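PDB 4HCW: thiaminase-I from Naegleria gruberi, which belongs to the thiaminase I-like family and has the two-lobed alpha/beta architecture related to that of periplasmic binding proteins. Local coordinates for residues A[293-303]-A[311-322]; A[83-94]-A[109-117]. All coordinates share one frame; numbering follows the deposited sequence.

Contact 1. Residues A[293-303]-A[311-322]; sequences LDLLGLGLTLP and HLAKSSNFYAQL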
loop_
_atom_site.group_PDB
_atom_site.type_symbol
_atom_site.label_atom_id
_atom_site.label_comp_id
_atom_site.label_asym_id
_atom_site.label_seq_id
_atom_site.Cartn_x
_atom_site.Cartn_y
_atom_site.Cartn_z
ATOM N N LEU A 293 -11.437 4.675 -11.905
ATOM C CA LEU A 293 -10.048 5.098 -12.028
ATOM C C LEU A 293 -9.906 6.604 -11.832
ATOM O O LEU A 293 -8.991 7.064 -11.150
ATOM C CB LEU A 293 -9.475 4.688 -13.387
ATOM C CG LEU A 293 -9.343 3.187 -13.658
ATOM C CD1 LEU A 293 -8.704 2.942 -15.017
ATOM C CD2 LEU A 293 -8.546 2.507 -12.557
ATOM N N ASP A 294 -10.816 7.368 -12.430
ATOM C CA ASP A 294 -10.789 8.822 -12.307
ATOM C C ASP A 294 -11.031 9.263 -10.866
ATOM O O ASP A 294 -10.422 10.220 -10.391
ATOM C CB ASP A 294 -11.814 9.470 -13.242
ATOM C CG ASP A 294 -11.399 9.404 -14.701
ATOM O OD1 ASP A 294 -10.180 9.432 -14.976
ATOM O OD2 ASP A 294 -12.290 9.326 -15.572
ATOM N N LEU A 295 -11.921 8.555 -10.178
ATOM C CA LEU A 295 -12.205 8.841 -8.776
ATOM C C LEU A 295 -11.005 8.505 -7.900
ATOM O O LEU A 295 -10.713 9.214 -6.936
ATOM C CB LEU A 295 -13.441 8.073 -8.306
ATOM C CG LEU A 295 -14.790 8.601 -8.799
ATOM C CD1 LEU A 295 -15.896 7.615 -8.473
ATOM C CD2 LEU A 295 -15.087 9.960 -8.188
ATOM N N LEU A 296 -10.313 7.421 -8.239
ATOM C CA LEU A 296 -9.087 7.046 -7.542
ATOM C C LEU A 296 -8.029 8.128 -7.710
ATOM O O LEU A 296 -7.236 8.381 -6.804
ATOM C CB LEU A 296 -8.553 5.710 -8.065
ATOM C CG LEU A 296 -9.312 4.446 -7.658
ATOM C CD1 LEU A 296 -8.727 3.228 -8.355
ATOM C CD2 LEU A 296 -9.279 4.269 -6.150
ATOM N N GLY A 297 -8.029 8.768 -8.876
ATOM C CA GLY A 297 -7.090 9.835 -9.165
ATOM C C GLY A 297 -7.315 11.063 -8.305
ATOM O O GLY A 297 -6.386 11.829 -8.051
ATOM N N LEU A 298 -8.550 11.251 -7.852
ATOM C CA LEU A 298 -8.885 12.394 -7.011
ATOM C C LEU A 298 -8.310 12.229 -5.608
ATOM O O LEU A 298 -8.072 13.210 -4.904
ATOM C CB LEU A 298 -10.401 12.584 -6.940
ATOM C CG LEU A 298 -11.118 12.817 -8.272
ATOM C CD1 LEU A 298 -12.614 12.990 -8.055
ATOM C CD2 LEU A 298 -10.533 14.020 -8.996
ATOM N N GLY A 299 -8.087 10.981 -5.209
ATOM C CA GLY A 299 -7.541 10.688 -3.897
ATOM C C GLY A 299 -6.086 10.267 -3.958
ATOM O O GLY A 299 -5.524 9.808 -2.963
ATOM N N LEU A 300 -5.481 10.430 -5.133
ATOM C CA LEU A 300 -4.091 10.044 -5.372
ATOM C C LEU A 300 -3.824 8.579 -5.042
ATOM O O LEU A 300 -2.723 8.216 -4.625
ATOM C CB LEU A 300 -3.123 10.952 -4.608
ATOM C CG LEU A 300 -3.011 12.388 -5.117
ATOM C CD1 LEU A 300 -1.948 13.150 -4.346
ATOM C CD2 LEU A 300 -2.707 12.403 -6.607
ATOM N N THR A 301 -4.839 7.744 -5.225
ATOM C CA THR A 301 -4.690 6.310 -5.034
ATOM C C THR A 301 -4.133 5.705 -6.315
ATOM O O THR A 301 -4.553 6.070 -7.414
ATOM C CB THR A 301 -6.033 5.646 -4.678
ATOM O OG1 THR A 301 -6.598 6.289 -3.529
ATOM C CG2 THR A 301 -5.841 4.166 -4.382
ATOM N N LEU A 302 -3.179 4.792 -6.178
ATOM C CA LEU A 302 -2.514 4.216 -7.337
ATOM C C LEU A 302 -3.102 2.864 -7.718
ATOM O O LEU A 302 -3.184 1.963 -6.883
ATOM C CB LEU A 302 -1.017 4.060 -7.070
ATOM C CG LEU A 302 -0.306 5.235 -6.398
ATOM C CD1 LEU A 302 1.165 4.916 -6.196
ATOM C CD2 LEU A 302 -0.478 6.507 -7.210
ATOM N N PRO A 303 -3.524 2.723 -8.983
ATOM C CA PRO A 303 -3.916 1.416 -9.517
ATOM C C PRO A 303 -2.694 0.510 -9.600
ATOM O O PRO A 303 -1.568 1.007 -9.635
ATOM C CB PRO A 303 -4.424 1.751 -10.922
ATOM C CG PRO A 303 -4.796 3.195 -10.861
ATOM C CD PRO A 303 -3.797 3.811 -9.934
ATOM N N HIS A 311 -3.619 5.428 -17.561
ATOM C CA HIS A 311 -4.859 6.191 -17.672
ATOM C C HIS A 311 -4.836 7.469 -16.837
ATOM O O HIS A 311 -5.359 8.503 -17.252
ATOM C CB HIS A 311 -6.053 5.326 -17.259
ATOM C CG HIS A 311 -7.350 6.072 -17.210
ATOM N ND1 HIS A 311 -8.085 6.364 -18.337
ATOM C CD2 HIS A 311 -8.042 6.590 -16.166
ATOM C CE1 HIS A 311 -9.175 7.027 -17.992
ATOM N NE2 HIS A 311 -9.172 7.177 -16.679
ATOM N N LEU A 312 -4.224 7.393 -15.660
ATOM C CA LEU A 312 -4.187 8.532 -14.750
ATOM C C LEU A 312 -2.968 9.414 -14.992
ATOM O O LEU A 312 -2.912 10.551 -14.526
ATOM C CB LEU A 312 -4.229 8.057 -13.297
ATOM C CG LEU A 312 -5.510 7.314 -12.911
ATOM C CD1 LEU A 312 -5.476 6.871 -11.457
ATOM C CD2 LEU A 312 -6.728 8.186 -13.183
ATOM N N ALA A 313 -1.997 8.885 -15.729
ATOM C CA ALA A 313 -0.778 9.626 -16.032
ATOM C C ALA A 313 -0.986 10.583 -17.202
ATOM O O ALA A 313 -0.190 11.498 -17.417
ATOM C CB ALA A 313 0.365 8.667 -16.326
ATOM N N LYS A 314 -2.063 10.371 -17.953
ATOM C CA LYS A 314 -2.347 11.176 -19.137
ATOM C C LYS A 314 -2.762 12.606 -18.799
ATOM O O LYS A 314 -2.746 13.482 -19.665
ATOM C CB LYS A 314 -3.431 10.509 -19.988
ATOM C CG LYS A 314 -3.015 9.185 -20.604
ATOM C CD LYS A 314 -4.171 8.537 -21.347
ATOM C CE LYS A 314 -3.765 7.206 -21.954
ATOM N NZ LYS A 314 -4.894 6.560 -22.680
ATOM N N SER A 315 -3.130 12.843 -17.545
ATOM C CA SER A 315 -3.596 14.162 -17.132
ATOM C C SER A 315 -3.090 14.561 -15.747
ATOM O O SER A 315 -3.567 15.532 -15.159
ATOM C CB SER A 315 -5.124 14.225 -17.179
ATOM O OG SER A 315 -5.700 13.131 -16.485
ATOM N N SER A 316 -2.119 13.813 -15.232
ATOM C CA SER A 316 -1.544 14.116 -13.925
ATOM C C SER A 316 -0.027 13.965 -13.923
ATOM O O SER A 316 0.502 12.898 -14.235
ATOM C CB SER A 316 -2.159 13.223 -12.846
ATOM O OG SER A 316 -1.582 13.489 -11.579
ATOM N N ASN A 317 0.667 15.041 -13.565
ATOM C CA ASN A 317 2.121 15.019 -13.477
ATOM C C ASN A 317 2.599 14.149 -12.319
ATOM O O ASN A 317 3.659 13.526 -12.392
ATOM C CB ASN A 317 2.671 16.442 -13.338
ATOM C CG ASN A 317 4.177 16.472 -13.166
ATOM O OD1 ASN A 317 4.682 16.656 -12.059
ATOM N ND2 ASN A 317 4.902 16.285 -14.263
ATOM N N PHE A 318 1.804 14.112 -11.253
ATOM C CA PHE A 318 2.096 13.282 -10.090
ATOM C C PHE A 318 2.170 11.810 -10.484
ATOM O O PHE A 318 3.150 11.128 -10.188
ATOM C CB PHE A 318 1.027 13.488 -9.013
ATOM C CG PHE A 318 1.262 12.693 -7.758
ATOM C CD1 PHE A 318 2.044 13.204 -6.735
ATOM C CD2 PHE A 318 0.692 11.439 -7.596
ATOM C CE1 PHE A 318 2.259 12.477 -5.578
ATOM C CE2 PHE A 318 0.904 10.709 -6.443
ATOM C CZ PHE A 318 1.689 11.228 -5.432
ATOM N N TYR A 319 1.129 11.330 -11.156
ATOM C CA TYR A 319 1.079 9.944 -11.612
ATOM C C TYR A 319 2.153 9.654 -12.654
ATOM O O TYR A 319 2.583 8.511 -12.811
ATOM C CB TYR A 319 -0.303 9.616 -12.182
ATOM C CG TYR A 319 -1.343 9.304 -11.130
ATOM C CD1 TYR A 319 -2.065 10.319 -10.516
ATOM C CD2 TYR A 319 -1.602 7.994 -10.751
ATOM C CE1 TYR A 319 -3.016 10.036 -9.553
ATOM C CE2 TYR A 319 -2.548 7.701 -9.792
ATOM C CZ TYR A 319 -3.253 8.724 -9.196
ATOM O OH TYR A 319 -4.197 8.433 -8.238
ATOM N N ALA A 320 2.580 10.694 -13.362
ATOM C CA ALA A 320 3.587 10.552 -14.406
ATOM C C ALA A 320 4.942 10.161 -13.827
ATOM O O ALA A 320 5.621 9.282 -14.355
ATOM C CB ALA A 320 3.703 11.840 -15.209
ATOM N N GLN A 321 5.326 10.818 -12.737
ATOM C CA GLN A 321 6.605 10.551 -12.089
ATOM C C GLN A 321 6.665 9.134 -11.528
ATOM O O GLN A 321 7.699 8.470 -11.605
ATOM C CB GLN A 321 6.863 11.563 -10.970
ATOM C CG GLN A 321 6.941 13.005 -11.439
ATOM C CD GLN A 321 7.255 13.966 -10.311
ATOM O OE1 GLN A 321 7.559 13.550 -9.193
ATOM N NE2 GLN A 321 7.181 15.261 -10.596
ATOM N N LEU A 322 5.551 8.677 -10.966
ATOM C CA LEU A 322 5.489 7.348 -10.370
ATOM C C LEU A 322 5.544 6.257 -11.433
ATOM O O LEU A 322 6.057 5.166 -11.186
ATOM C CB LEU A 322 4.230 7.200 -9.514
ATOM C CG LEU A 322 4.132 8.180 -8.343
ATOM C CD1 LEU A 322 2.895 7.905 -7.507
ATOM C CD2 LEU A 322 5.387 8.119 -7.487
#
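The phenol of Tyr319 reaches from the helix 317-328 to the backbone of Thr301, and its atoms can be followed one by one. Tyr319 CB lies 3.6 Å from the backbone O of Leu312. With CG anti to the carbonyl carbon (chi1 -81°), the ring slides beneath Leu312 CB, which sits above one face, offset toward the rim. Along the CD1-CE1 border, Tyr319 CD1 comes to 3.4 Å from Ser316 OG, near the ring plane, and Tyr319 CE1 lies 3.8 Å from Leu300 CD2. Along the CD2-CE2 border, Tyr319 CE2 meets Leu302 CD2 at 3.5 Å; both leucine methyls stand oblique to the ring. Tyr319 CZ approaches Gly297 CA, where no side chain intervenes. Tyr319 OH donates to Thr301 O at 2.5 Å, arriving well above the carbonyl plane (51° out of it) and not along a lone pair.

The acceptor belongs to the turn that ends the helix 290-298 in a Schellman motif. Thr301 N returns to Leu296 O, Leu300 N makes a weak bond to Gly297 O, and Leu300 is the C' residue with positive phi. That reversal sends the chain into strand 302-303, where Leu302 pairs through its backbone with Leu118 of strand 110-125. It also presents Leu300 to Phe318: Leu300 CD1 stands over the Phe318 ring face, 4.3 Å from the centroid and 10° off the normal, a CH-pi contact. Beside this, Pro303 CG packs on Leu312 CD1 at 3.8 Å. At the partly exposed end His311 NE2 donates to Asp294 OD1 at 3.0 Å, from above the carboxylate plane, while Leu293 CB and CD1 approach the imidazole at a slant.

Contact 2. Residues A[83-94]-A[109-117]; sequences KSLDESLVRGVT and GSVYGFPQY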
loop_
_atom_site.group_PDB
_atom_site.type_symbol
_atom_site.label_atom_id
_atom_site.label_comp_id
_atom_site.label_asym_id
_atom_site.label_seq_id
_atom_site.Cartn_x
_atom_site.Cartn_y
_atom_site.Cartn_z
ATOM N N LYS A 83 -8.742 -19.007 -3.636
ATOM C CA LYS A 83 -8.660 -19.848 -4.827
ATOM C C LYS A 83 -7.486 -19.483 -5.733
ATOM O O LYS A 83 -7.240 -18.309 -6.007
ATOM C CB LYS A 83 -9.971 -19.775 -5.618
ATOM C CG LYS A 83 -9.898 -20.392 -7.007
ATOM C CD LYS A 83 -10.954 -21.466 -7.200
ATOM C CE LYS A 83 -12.355 -20.894 -7.075
ATOM N NZ LYS A 83 -13.396 -21.934 -7.310
ATOM N N SER A 84 -6.765 -20.501 -6.192
ATOM C CA SER A 84 -5.692 -20.309 -7.161
ATOM C C SER A 84 -6.278 -19.959 -8.525
ATOM O O SER A 84 -7.290 -20.525 -8.939
ATOM C CB SER A 84 -4.829 -21.568 -7.261
ATOM O OG SER A 84 -5.619 -22.709 -7.549
ATOM N N LEU A 85 -5.639 -19.027 -9.223
ATOM C CA LEU A 85 -6.170 -18.526 -10.485
ATOM C C LEU A 85 -5.206 -18.745 -11.647
ATOM O O LEU A 85 -3.991 -18.808 -11.455
ATOM C CB LEU A 85 -6.504 -17.038 -10.359
ATOM C CG LEU A 85 -7.366 -16.652 -9.156
ATOM C CD1 LEU A 85 -7.570 -15.148 -9.100
ATOM C CD2 LEU A 85 -8.703 -17.377 -9.194
ATOM N N ASP A 86 -5.756 -18.860 -12.851
ATOM C CA ASP A 86 -4.948 -19.011 -14.056
ATOM C C ASP A 86 -4.222 -17.716 -14.396
ATOM O O ASP A 86 -4.728 -16.624 -14.137
ATOM C CB ASP A 86 -5.814 -19.447 -15.240
ATOM C CG ASP A 86 -6.104 -20.935 -15.236
ATOM O OD1 ASP A 86 -5.223 -21.713 -14.812
ATOM O OD2 ASP A 86 -7.212 -21.329 -15.658
ATOM N N GLU A 87 -3.035 -17.847 -14.978
ATOM C CA GLU A 87 -2.251 -16.694 -15.403
ATOM C C GLU A 87 -2.988 -15.906 -16.482
ATOM O O GLU A 87 -2.974 -14.675 -16.486
ATOM C CB GLU A 87 -0.883 -17.145 -15.922
ATOM C CG GLU A 87 -0.046 -16.042 -16.555
ATOM C CD GLU A 87 0.424 -15.007 -15.551
ATOM O OE1 GLU A 87 1.561 -15.136 -15.053
ATOM O OE2 GLU A 87 -0.340 -14.061 -15.265
ATOM N N SER A 88 -3.637 -16.628 -17.390
ATOM C CA SER A 88 -4.355 -16.011 -18.499
ATOM C C SER A 88 -5.602 -15.265 -18.033
ATOM O O SER A 88 -5.985 -14.253 -18.620
ATOM C CB SER A 88 -4.736 -17.068 -19.538
ATOM O OG SER A 88 -5.528 -18.089 -18.958
ATOM N N LEU A 89 -6.231 -15.771 -16.976
ATOM C CA LEU A 89 -7.445 -15.163 -16.442
ATOM C C LEU A 89 -7.165 -13.777 -15.868
ATOM O O LEU A 89 -7.973 -12.860 -16.009
ATOM C CB LEU A 89 -8.068 -16.062 -15.369
ATOM C CG LEU A 89 -9.420 -15.622 -14.802
ATOM C CD1 LEU A 89 -10.473 -15.578 -15.899
ATOM C CD2 LEU A 89 -9.858 -16.543 -13.672
ATOM N N VAL A 90 -6.011 -13.632 -15.224
ATOM C CA VAL A 90 -5.617 -12.365 -14.620
ATOM C C VAL A 90 -5.139 -11.371 -15.676
ATOM O O VAL A 90 -5.508 -10.195 -15.647
ATOM C CB VAL A 90 -4.506 -12.567 -13.568
ATOM C CG1 VAL A 90 -4.072 -11.231 -12.985
ATOM C CG2 VAL A 90 -4.982 -13.505 -12.470
ATOM N N ARG A 91 -4.322 -11.853 -16.608
ATOM C CA ARG A 91 -3.779 -11.013 -17.671
ATOM C C ARG A 91 -4.870 -10.477 -18.594
ATOM O O ARG A 91 -4.720 -9.411 -19.193
ATOM C CB ARG A 91 -2.739 -11.786 -18.486
ATOM C CG ARG A 91 -1.448 -12.077 -17.737
ATOM C CD ARG A 91 -0.651 -10.807 -17.489
ATOM N NE ARG A 91 0.605 -11.075 -16.795
ATOM C CZ ARG A 91 1.534 -10.157 -16.548
ATOM N NH1 ARG A 91 2.647 -10.492 -15.910
ATOM N NH2 ARG A 91 1.352 -8.904 -16.942
ATOM N N GLY A 92 -5.968 -11.220 -18.705
ATOM C CA GLY A 92 -7.079 -10.817 -19.548
ATOM C C GLY A 92 -7.972 -9.784 -18.887
ATOM O O GLY A 92 -8.908 -9.274 -19.505
ATOM N N VAL A 93 -7.680 -9.474 -17.629
ATOM C CA VAL A 93 -8.464 -8.507 -16.869
ATOM C C VAL A 93 -7.633 -7.284 -16.496
ATOM O O VAL A 93 -8.024 -6.148 -16.764
ATOM C CB VAL A 93 -9.032 -9.134 -15.582
ATOM C CG1 VAL A 93 -9.623 -8.063 -14.679
ATOM C CG2 VAL A 93 -10.071 -10.192 -15.919
ATOM N N THR A 94 -6.482 -7.529 -15.878
ATOM C CA THR A 94 -5.624 -6.453 -15.398
ATOM C C THR A 94 -4.738 -5.895 -16.506
ATOM O O THR A 94 -4.389 -4.715 -16.500
ATOM C CB THR A 94 -4.724 -6.933 -14.247
ATOM O OG1 THR A 94 -3.810 -7.923 -14.735
ATOM C CG2 THR A 94 -5.564 -7.530 -13.128
ATOM N N GLY A 109 4.607 -19.899 -6.917
ATOM C CA GLY A 109 4.450 -20.101 -8.345
ATOM C C GLY A 109 3.071 -19.734 -8.859
ATOM O O GLY A 109 2.939 -18.993 -9.833
ATOM N N SER A 110 2.041 -20.255 -8.201
ATOM C CA SER A 110 0.663 -20.013 -8.615
ATOM C C SER A 110 0.219 -18.586 -8.306
ATOM O O SER A 110 0.796 -17.916 -7.449
ATOM C CB SER A 110 -0.281 -21.010 -7.939
ATOM O OG SER A 110 0.084 -22.344 -8.242
ATOM N N VAL A 111 -0.812 -18.129 -9.012
ATOM C CA VAL A 111 -1.375 -16.802 -8.791
ATOM C C VAL A 111 -2.629 -16.918 -7.929
ATOM O O VAL A 111 -3.436 -17.826 -8.121
ATOM C CB VAL A 111 -1.726 -16.115 -10.127
ATOM C CG1 VAL A 111 -2.236 -14.702 -9.888
ATOM C CG2 VAL A 111 -0.513 -16.096 -11.043
ATOM N N TYR A 112 -2.788 -16.003 -6.976
ATOM C CA TYR A 112 -3.901 -16.086 -6.034
ATOM C C TYR A 112 -4.757 -14.823 -5.950
ATOM O O TYR A 112 -5.487 -14.633 -4.978
ATOM C CB TYR A 112 -3.393 -16.466 -4.640
ATOM C CG TYR A 112 -2.984 -17.915 -4.516
ATOM C CD1 TYR A 112 -1.712 -18.332 -4.886
ATOM C CD2 TYR A 112 -3.870 -18.867 -4.030
ATOM C CE1 TYR A 112 -1.335 -19.657 -4.775
ATOM C CE2 TYR A 112 -3.502 -20.195 -3.915
ATOM C CZ TYR A 112 -2.234 -20.584 -4.290
ATOM O OH TYR A 112 -1.862 -21.904 -4.178
ATOM N N GLY A 113 -4.678 -13.964 -6.961
ATOM C CA GLY A 113 -5.520 -12.782 -6.981
ATOM C C GLY A 113 -5.189 -11.725 -8.017
ATOM O O GLY A 113 -4.122 -11.743 -8.633
ATOM N N PHE A 114 -6.122 -10.796 -8.202
ATOM C CA PHE A 114 -5.952 -9.688 -9.133
ATOM C C PHE A 114 -5.487 -8.449 -8.382
ATOM O O PHE A 114 -6.199 -7.945 -7.514
ATOM C CB PHE A 114 -7.271 -9.372 -9.842
ATOM C CG PHE A 114 -7.973 -10.579 -10.398
ATOM C CD1 PHE A 114 -8.888 -11.280 -9.630
ATOM C CD2 PHE A 114 -7.727 -11.005 -11.692
ATOM C CE1 PHE A 114 -9.539 -12.385 -10.138
ATOM C CE2 PHE A 114 -8.377 -12.112 -12.208
ATOM C CZ PHE A 114 -9.283 -12.803 -11.428
ATOM N N PRO A 115 -4.286 -7.955 -8.712
ATOM C CA PRO A 115 -3.740 -6.742 -8.095
ATOM C C PRO A 115 -4.646 -5.536 -8.327
ATOM O O PRO A 115 -5.030 -5.270 -9.465
ATOM C CB PRO A 115 -2.409 -6.551 -8.827
ATOM C CG PRO A 115 -2.036 -7.916 -9.288
ATOM C CD PRO A 115 -3.332 -8.575 -9.647
ATOM N N GLN A 116 -4.981 -4.822 -7.257
ATOM C CA GLN A 116 -5.889 -3.683 -7.351
ATOM C C GLN A 116 -5.189 -2.354 -7.094
ATOM O O GLN A 116 -5.183 -1.470 -7.951
ATOM C CB GLN A 116 -7.061 -3.846 -6.380
ATOM C CG GLN A 116 -8.013 -2.661 -6.366
ATOM C CD GLN A 116 -9.222 -2.889 -5.482
ATOM O OE1 GLN A 116 -9.249 -3.815 -4.671
ATOM N NE2 GLN A 116 -10.234 -2.044 -5.636
ATOM N N TYR A 117 -4.604 -2.217 -5.910
ATOM C CA TYR A 117 -3.966 -0.967 -5.514
ATOM C C TYR A 117 -2.459 -1.122 -5.346
ATOM O O TYR A 117 -1.967 -2.196 -4.999
ATOM C CB TYR A 117 -4.579 -0.445 -4.213
ATOM C CG TYR A 117 -6.046 -0.098 -4.320
ATOM C CD1 TYR A 117 -6.548 0.550 -5.440
ATOM C CD2 TYR A 117 -6.931 -0.424 -3.301
ATOM C CE1 TYR A 117 -7.889 0.868 -5.542
ATOM C CE2 TYR A 117 -8.275 -0.112 -3.393
ATOM C CZ TYR A 117 -8.748 0.536 -4.515
ATOM O OH TYR A 117 -10.086 0.849 -4.611
#
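The carbonyl O of Val90, whose side chain packs on Phe114, is gripped by three donors near the last turn of helix 87-94. Thr94 N lies 2.8 Å from Val90 O and Thr94 OG1 3.0 Å from the same atom, with Val93 N as the third. The hydroxyl comes in from above the carbonyl plane. Rotation about the first side-chain bond of Thr94 (chi1 65°) places both branches: OG1 turns back to the helix, while Thr94 CG2 stands 4.1 Å from Phe114 CB and also approaches Pro115.

Phe114 is the hub of the apolar interface. Leu85 CD1 reaches Phe114 CE1 at 3.5 Å, obliquely to the ring, the two side chains crossing at about a right angle. The helix meets a different part of the ring: Val90 CA and Leu89 O lie at its edge, near the plane, and Val90 CG2 is 3.7 Å from Phe114 CE2. The same methyl branch of Val90 touches a second residue, with Val90 CG2 at 4.0 Å from Val111 CG1.

Ahead of the helix the backbone takes part. Leu85 N donates to Val111 O at 2.7 Å in a nearly straight bond (170° at the hydrogen). Separately, Ser84 CA makes an off-centre CH-pi contact with the Tyr112 ring.

The axes of helix 87-94 and the short strand segment 114-117 come within 9.1 Å and their directions differ by 34°, so the helix packs along the start of this strand. Phe114 pairs through its backbone with Leu265 of strand 260-267 and touches Ile283 of helix 275-288, while Pro115 rests on Val101 and Ala105 of helix 99-105.

Contact 1 is the more deeply buried: ten of its thirteen touching residues are buried and none is exposed, against six of eleven in contact 2, where Ser84 is exposed. Their centres lie about 23 Å apart, yet both feed the same mixed sheet, because strand 302-303 pairs with strand 110-125. They meet at Tyr117, whose CE1 is 3.7 Å from Leu296 CD2 and which also packs against Thr301. The chemistry differs accordingly. Contact 1 ties helix 306-313 to helix 290-298 by an imidazole bond, and helix 317-328 to the turn after helix 290-298 by a phenol bond; contact 2 sets a helix and its lead-in against strand 110-125, with a backbone cross-link.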